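Long-range contacts in sulfate adenylyltransferase (Allochromatium vinosum, PDB 4DNX), which catalyses the transfer of the adenylyl group of ATP to sulfate, giving adenosine 5'-phosphosulfate and diphosphate: residues A[175-179]-A[263-267]; A[368-373]-A[387-391]. All blocks are in the same frame, centred on the assembly; numbering follows the deposited sequence.

Contact 1 (A[175-179]-A[263-267]); sequences DTFRT and TGYGF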
ATOM      1  N   ASP A 175       2.947   2.378  -4.136  1.00 13.46           N
ATOM      2  CA  ASP A 175       3.157   3.233  -2.942  1.00 15.96           C
ATOM      3  C   ASP A 175       1.999   4.149  -2.610  1.00 16.26           C
ATOM      4  O   ASP A 175       1.895   4.643  -1.478  1.00 21.24           O
ATOM      5  CB  ASP A 175       4.457   4.069  -3.050  1.00 15.51           C
ATOM      6  CG  ASP A 175       5.724   3.198  -3.063  1.00 16.55           C
ATOM      7  OD1 ASP A 175       5.676   2.013  -2.598  1.00 18.05           O
ATOM      8  OD2 ASP A 175       6.783   3.683  -3.508  1.00 17.06           O
ATOM      9  N   THR A 176       1.114   4.401  -3.571  1.00 15.10           N
ATOM     10  CA  THR A 176       0.075   5.377  -3.371  1.00 14.28           C
ATOM     11  C   THR A 176      -1.332   4.785  -3.275  1.00 13.73           C
ATOM     12  O   THR A 176      -2.153   5.296  -2.527  1.00 14.07           O
ATOM     13  CB  THR A 176       0.093   6.497  -4.450  1.00 19.33           C
ATOM     14  OG1 THR A 176       0.101   5.897  -5.739  1.00 20.42           O
ATOM     15  CG2 THR A 176       1.374   7.332  -4.300  1.00 18.84           C
ATOM     16  N   PHE A 177      -1.612   3.701  -4.018  1.00 11.18           N
ATOM     17  CA  PHE A 177      -2.922   3.095  -3.937  1.00 12.14           C
ATOM     18  C   PHE A 177      -3.197   2.659  -2.510  1.00 10.98           C
ATOM     19  O   PHE A 177      -2.342   1.997  -1.910  1.00 12.48           O
ATOM     20  CB  PHE A 177      -3.088   1.876  -4.865  1.00 12.73           C
ATOM     21  CG  PHE A 177      -4.420   1.223  -4.720  1.00 12.42           C
ATOM     22  CD1 PHE A 177      -5.540   1.715  -5.406  1.00 12.53           C
ATOM     23  CD2 PHE A 177      -4.595   0.147  -3.798  1.00 13.77           C
ATOM     24  CE1 PHE A 177      -6.802   1.119  -5.234  1.00 13.77           C
ATOM     25  CE2 PHE A 177      -5.877  -0.410  -3.575  1.00 13.72           C
ATOM     26  CZ  PHE A 177      -6.963   0.055  -4.327  1.00 13.57           C
ATOM     27  N   ARG A 178      -4.385   3.055  -2.001  1.00 11.03           N
ATOM     28  CA  ARG A 178      -4.814   2.693  -0.623  1.00 11.35           C
ATOM     29  C   ARG A 178      -6.276   2.316  -0.617  1.00 10.97           C
ATOM     30  O   ARG A 178      -7.070   2.888  -1.346  1.00 13.19           O
ATOM     31  CB  ARG A 178      -4.709   3.913   0.318  1.00 14.40           C
ATOM     32  CG  ARG A 178      -3.320   4.256   0.596  1.00 20.60           C
ATOM     33  CD  ARG A 178      -2.691   3.339   1.647  1.00 27.58           C
ATOM     34  NE  ARG A 178      -1.420   3.936   1.997  1.00 27.21           N
ATOM     35  CZ  ARG A 178      -0.323   3.900   1.238  1.00 38.69           C
ATOM     36  NH1 ARG A 178      -0.298   3.231   0.078  1.00 34.29           N
ATOM     37  NH2 ARG A 178       0.774   4.527   1.655  1.00 41.19           N
ATOM     38  N   THR A 179      -6.610   1.359   0.233  1.00 10.44           N
ATOM     39  CA  THR A 179      -8.001   1.044   0.494  1.00 10.61           C
ATOM     40  C   THR A 179      -8.578   2.060   1.461  1.00  9.98           C
ATOM     41  O   THR A 179      -7.825   2.737   2.193  1.00 10.53           O
ATOM     42  CB  THR A 179      -8.152  -0.364   1.127  1.00 10.24           C
ATOM     43  OG1 THR A 179      -7.442  -0.414   2.384  1.00 10.41           O
ATOM     44  CG2 THR A 179      -7.599  -1.431   0.153  1.00 11.78           C
ATOM     45  N   THR A 263      -2.224   9.850  -0.985  1.00 12.09           N
ATOM     46  CA  THR A 263      -2.868   8.531  -1.187  1.00 12.64           C
ATOM     47  C   THR A 263      -3.533   8.561  -2.530  1.00 13.38           C
ATOM     48  O   THR A 263      -3.609   9.611  -3.189  1.00 13.88           O
ATOM     49  CB  THR A 263      -4.010   8.274  -0.172  1.00 13.30           C
ATOM     50  OG1 THR A 263      -5.101   9.163  -0.434  1.00 14.15           O
ATOM     51  CG2 THR A 263      -3.522   8.413   1.297  1.00 15.94           C
ATOM     52  N   GLY A 264      -4.080   7.421  -2.912  1.00 12.15           N
ATOM     53  CA  GLY A 264      -4.782   7.330  -4.201  1.00 11.69           C
ATOM     54  C   GLY A 264      -5.800   6.213  -4.259  1.00 12.35           C
ATOM     55  O   GLY A 264      -5.779   5.262  -3.438  1.00 13.45           O
ATOM     56  N   TYR A 265      -6.690   6.304  -5.249  1.00 12.08           N
ATOM     57  CA  TYR A 265      -7.698   5.276  -5.405  1.00 11.48           C
ATOM     58  C   TYR A 265      -7.950   5.077  -6.893  1.00 12.44           C
ATOM     59  O   TYR A 265      -7.528   5.880  -7.712  1.00 12.64           O
ATOM     60  CB  TYR A 265      -8.998   5.691  -4.688  1.00 12.38           C
ATOM     61  CG  TYR A 265      -9.727   6.840  -5.352  1.00 12.07           C
ATOM     62  CD1 TYR A 265      -9.231   8.133  -5.293  1.00 13.63           C
ATOM     63  CD2 TYR A 265     -10.866   6.589  -6.146  1.00 13.09           C
ATOM     64  CE1 TYR A 265      -9.880   9.157  -5.913  1.00 16.77           C
ATOM     65  CE2 TYR A 265     -11.527   7.630  -6.798  1.00 17.03           C
ATOM     66  CZ  TYR A 265     -11.003   8.897  -6.684  1.00 17.56           C
ATOM     67  OH  TYR A 265     -11.667   9.935  -7.287  1.00 21.67           O
ATOM     68  N   GLY A 266      -8.651   3.991  -7.211  1.00 13.36           N
ATOM     69  CA  GLY A 266      -8.935   3.676  -8.632  1.00 14.95           C
ATOM     70  C   GLY A 266     -10.427   3.503  -8.904  1.00 15.31           C
ATOM     71  O   GLY A 266     -11.071   2.648  -8.295  1.00 17.05           O
ATOM     72  N   PHE A 267     -10.945   4.315  -9.848  1.00 15.27           N
ATOM     73  CA  PHE A 267     -12.371   4.316 -10.200  1.00 14.33           C
ATOM     74  C   PHE A 267     -12.546   5.191 -11.479  1.00 16.41           C
ATOM     75  O   PHE A 267     -12.015   6.305 -11.541  1.00 18.73           O
ATOM     76  CB  PHE A 267     -13.191   4.961  -9.068  1.00 15.41           C
ATOM     77  CG  PHE A 267     -14.682   5.009  -9.335  1.00 15.60           C
ATOM     78  CD1 PHE A 267     -15.434   3.823  -9.435  1.00 17.71           C
ATOM     79  CD2 PHE A 267     -15.326   6.230  -9.473  1.00 18.70           C
ATOM     80  CE1 PHE A 267     -16.821   3.884  -9.666  1.00 18.61           C
ATOM     81  CE2 PHE A 267     -16.699   6.298  -9.702  1.00 20.03           C
ATOM     82  CZ  PHE A 267     -17.450   5.092  -9.794  1.00 18.67           C
TER
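The F177 ring meets strand 260-266 with its edge: CE1 lies 3.9 Å from G266 N, close to the ring plane. G264 O and the CA of Y265 sit obliquely to the same ring. With chi1 at 177°, F177 CG points away from the backbone N, beside the carbonyl carbon, and the ring reaches along the strand toward G266. The ring of F166 also meets it. The guanidinium of R178 is the second flat group. It turns back over its own loop, where NH1 bonds D175 O at 3.0 Å and F177 O at 3.1 Å. F177 O lies nearly in the guanidinium plane, but NH1 stands above the plane of either carbonyl. NH2 adds a weak bond to D175 O and a salt bridge to E182 of the second subunit. The backbones join at a single beta bridge, F177 with G264. R178 N gives G264 O a bond of 3.0 Å, with 159° at the hydrogen. The return bond from G264 N to T176 O is weak, at 117°. Strand 260-266 is an outermost strand of the parallel, Rossmann-like sheet within this chain, so the loop before helix 180-190 adds a short pairing to its outer side. Nearer its backbone, R178 puts CG 4.1 Å from T263 CB, the two side chains crossing at about a right angle. A leucine in place of R178 would probably leave the carbonyls of D175 and F177 without this donor and E182 of the second subunit without its mate. T263 OG1 turns to I226 O on the neighbouring strand.

Contact 2 (A[368-373]-A[387-391]); sequences LGQGEA and LMDYY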
ATOM      1  N   LEU A 368       6.246  26.243 -17.212  1.00 22.00           N
ATOM      2  CA  LEU A 368       7.060  25.090 -16.822  1.00 22.26           C
ATOM      3  C   LEU A 368       7.624  24.352 -18.046  1.00 24.22           C
ATOM      4  O   LEU A 368       8.819  24.047 -18.103  1.00 24.17           O
ATOM      5  CB  LEU A 368       6.302  24.128 -15.905  1.00 20.85           C
ATOM      6  CG  LEU A 368       5.830  24.728 -14.578  1.00 20.48           C
ATOM      7  CD1 LEU A 368       4.866  23.808 -13.906  1.00 19.26           C
ATOM      8  CD2 LEU A 368       7.025  25.024 -13.671  1.00 21.60           C
ATOM      9  N   GLY A 369       6.769  24.126 -19.048  1.00 24.45           N
ATOM     10  CA  GLY A 369       7.229  23.523 -20.307  1.00 25.54           C
ATOM     11  C   GLY A 369       8.234  24.354 -21.087  1.00 27.75           C
ATOM     12  O   GLY A 369       8.958  23.835 -21.946  1.00 29.85           O
ATOM     13  N   GLN A 370       8.305  25.661 -20.810  1.00 27.57           N
ATOM     14  CA  GLN A 370       9.253  26.530 -21.495  1.00 29.79           C
ATOM     15  C   GLN A 370      10.533  26.702 -20.665  1.00 29.94           C
ATOM     16  O   GLN A 370      11.450  27.428 -21.060  1.00 30.60           O
ATOM     17  CB  GLN A 370       8.631  27.903 -21.850  1.00 31.22           C
ATOM     18  CG  GLN A 370       7.370  27.800 -22.771  1.00 31.46           C
ATOM     19  CD  GLN A 370       6.352  28.921 -22.539  1.00 30.75           C
ATOM     20  OE1 GLN A 370       6.632  29.894 -21.827  1.00 30.50           O
ATOM     21  NE2 GLN A 370       5.162  28.780 -23.123  1.00 29.26           N
ATOM     22  N   GLY A 371      10.563  26.021 -19.513  1.00 28.59           N
ATOM     23  CA  GLY A 371      11.697  26.146 -18.593  1.00 29.95           C
ATOM     24  C   GLY A 371      11.754  27.478 -17.846  1.00 30.19           C
ATOM     25  O   GLY A 371      12.831  27.945 -17.476  1.00 30.40           O
ATOM     26  N   GLU A 372      10.597  28.087 -17.603  1.00 29.67           N
ATOM     27  CA  GLU A 372      10.544  29.322 -16.829  1.00 30.82           C
ATOM     28  C   GLU A 372       9.773  29.042 -15.562  1.00 29.62           C
ATOM     29  O   GLU A 372       8.646  28.536 -15.598  1.00 27.57           O
ATOM     30  CB  GLU A 372       9.856  30.444 -17.606  1.00 34.76           C
ATOM     31  CG  GLU A 372       9.314  31.541 -16.684  1.00 39.53           C
ATOM     32  CD  GLU A 372       8.848  32.786 -17.416  1.00 45.64           C
ATOM     33  OE1 GLU A 372       8.278  32.661 -18.515  1.00 50.69           O
ATOM     34  OE2 GLU A 372       9.050  33.902 -16.890  1.00 49.97           O
ATOM     35  N   ALA A 373      10.382  29.318 -14.419  1.00 29.96           N
ATOM     36  CA  ALA A 373       9.649  29.097 -13.183  1.00 28.21           C
ATOM     37  C   ALA A 373       8.576  30.176 -13.067  1.00 27.17           C
ATOM     38  O   ALA A 373       8.857  31.358 -13.291  1.00 27.92           O
ATOM     39  CB  ALA A 373      10.593  29.144 -11.958  1.00 30.14           C
ATOM     40  N   LEU A 387       9.015  19.703 -12.161  1.00 20.08           N
ATOM     41  CA  LEU A 387       8.284  19.761 -13.442  1.00 20.70           C
ATOM     42  C   LEU A 387       9.173  20.247 -14.609  1.00 21.41           C
ATOM     43  O   LEU A 387       9.125  19.685 -15.719  1.00 21.75           O
ATOM     44  CB  LEU A 387       7.010  20.598 -13.293  1.00 20.94           C
ATOM     45  CG  LEU A 387       6.015  19.866 -12.356  1.00 23.09           C
ATOM     46  CD1 LEU A 387       4.896  20.768 -11.925  1.00 23.31           C
ATOM     47  CD2 LEU A 387       5.473  18.595 -13.064  1.00 25.36           C
ATOM     48  N   MET A 388      10.004  21.265 -14.384  1.00 21.91           N
ATOM     49  CA  MET A 388      10.862  21.772 -15.472  1.00 23.71           C
ATOM     50  C   MET A 388      11.856  20.720 -15.909  1.00 24.83           C
ATOM     51  O   MET A 388      12.165  20.607 -17.103  1.00 24.86           O
ATOM     52  CB  MET A 388      11.597  23.046 -15.064  1.00 25.07           C
ATOM     53  CG  MET A 388      10.643  24.203 -15.083  1.00 26.00           C
ATOM     54  SD  MET A 388      11.399  25.777 -14.790  1.00 30.39           S
ATOM     55  CE  MET A 388      11.784  25.557 -13.048  1.00 27.91           C
ATOM     56  N   ASP A 389      12.329  19.931 -14.941  1.00 24.82           N
ATOM     57  CA  ASP A 389      13.317  18.894 -15.225  1.00 27.40           C
ATOM     58  C   ASP A 389      12.659  17.820 -16.066  1.00 26.60           C
ATOM     59  O   ASP A 389      13.279  17.355 -17.044  1.00 28.51           O
ATOM     60  CB  ASP A 389      13.901  18.291 -13.937  1.00 29.23           C
ATOM     61  CG  ASP A 389      14.970  19.183 -13.297  1.00 31.87           C
ATOM     62  OD1 ASP A 389      15.316  20.244 -13.849  1.00 32.40           O
ATOM     63  OD2 ASP A 389      15.434  18.833 -12.192  1.00 36.09           O
ATOM     64  N   TYR A 390      11.408  17.490 -15.724  1.00 25.02           N
ATOM     65  CA  TYR A 390      10.611  16.543 -16.481  1.00 24.26           C
ATOM     66  C   TYR A 390      10.424  17.039 -17.927  1.00 25.90           C
ATOM     67  O   TYR A 390      10.753  16.314 -18.868  1.00 25.33           O
ATOM     68  CB  TYR A 390       9.265  16.269 -15.828  1.00 22.94           C
ATOM     69  CG  TYR A 390       8.289  15.653 -16.788  1.00 24.12           C
ATOM     70  CD1 TYR A 390       8.507  14.364 -17.276  1.00 24.76           C
ATOM     71  CD2 TYR A 390       7.190  16.380 -17.255  1.00 24.20           C
ATOM     72  CE1 TYR A 390       7.627  13.781 -18.192  1.00 25.74           C
ATOM     73  CE2 TYR A 390       6.294  15.812 -18.173  1.00 25.89           C
ATOM     74  CZ  TYR A 390       6.524  14.511 -18.627  1.00 28.10           C
ATOM     75  OH  TYR A 390       5.647  13.930 -19.518  1.00 30.57           O
ATOM     76  N   TYR A 391       9.906  18.256 -18.107  1.00 24.48           N
ATOM     77  CA  TYR A 391       9.674  18.741 -19.490  1.00 26.61           C
ATOM     78  C   TYR A 391      10.942  18.807 -20.316  1.00 28.59           C
ATOM     79  O   TYR A 391      10.926  18.515 -21.537  1.00 29.02           O
ATOM     80  CB  TYR A 391       8.966  20.104 -19.505  1.00 26.33           C
ATOM     81  CG  TYR A 391       7.525  20.050 -19.086  1.00 24.38           C
ATOM     82  CD1 TYR A 391       6.569  19.281 -19.810  1.00 24.09           C
ATOM     83  CD2 TYR A 391       7.081  20.779 -17.977  1.00 23.68           C
ATOM     84  CE1 TYR A 391       5.240  19.244 -19.415  1.00 23.93           C
ATOM     85  CE2 TYR A 391       5.753  20.727 -17.555  1.00 22.78           C
ATOM     86  CZ  TYR A 391       4.833  19.964 -18.283  1.00 22.89           C
ATOM     87  OH  TYR A 391       3.523  19.920 -17.917  1.00 22.42           O
TER
HETATM   88  O   HOH W   1      11.534  22.890 -18.866  1.00 26.10           O
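L368 meets three residues of helix 381-393. Its CD1 lies 3.6 Å from CD1 of L387, the two leucines crossing at a slant. CD2 faces M388 CG at 4.0 Å, and CB lies beside CE2 of Y391. The L368 carbonyl takes part too: a water donates to both L368 O and M388 O, with 3.0 Å to each oxygen, and so bridges the two backbones. G369 comes next and lies over one face of the Y391 ring. Its CA is 4.0 Å from the ring centroid, a CH-pi contact. The backbone of G369 thus rests on the ring. Helix 361-369 then ends in a Schellman motif. G371 has positive phi (73°), and its N bonds L368 O at 3.0 Å. The chain thus turns out of the helix beside M388. Helices 361-369 and 381-393, joined by a loop, pack on each other here, with no direct hydrogen bond between the segments. M388 SD lies 3.5 Å from G371 C and also close to the backbone N atoms of E372 and A373. The side chain bends at its last torsion (chi3 -70°), which turns CE toward A373. There the methyl meets A373 CB at 3.9 Å. L387 also packs on V242 of helix 240-254 and on H205.

Contact 1 comes first along the chain and closes before contact 2 opens. Their centres are 27 Å apart, and their nearest atoms are about 15 Å apart, so they do not touch. All four segments belong to the ATP-sulfurylase part of the chain, yet they use different parts of the fold. Contact 1 is buried, at an outer strand of the parallel sheet and beside the second subunit. Contact 2 is partly buried and joins helices 361-369 and 381-393 near the C-terminus, where no other chain touches it. Helix 240-254 is a shared neighbour: T176 packs on it in contact 1, and L387 in contact 2. It thus touches both the loop at the sheet edge and the C-terminal helix 381-393.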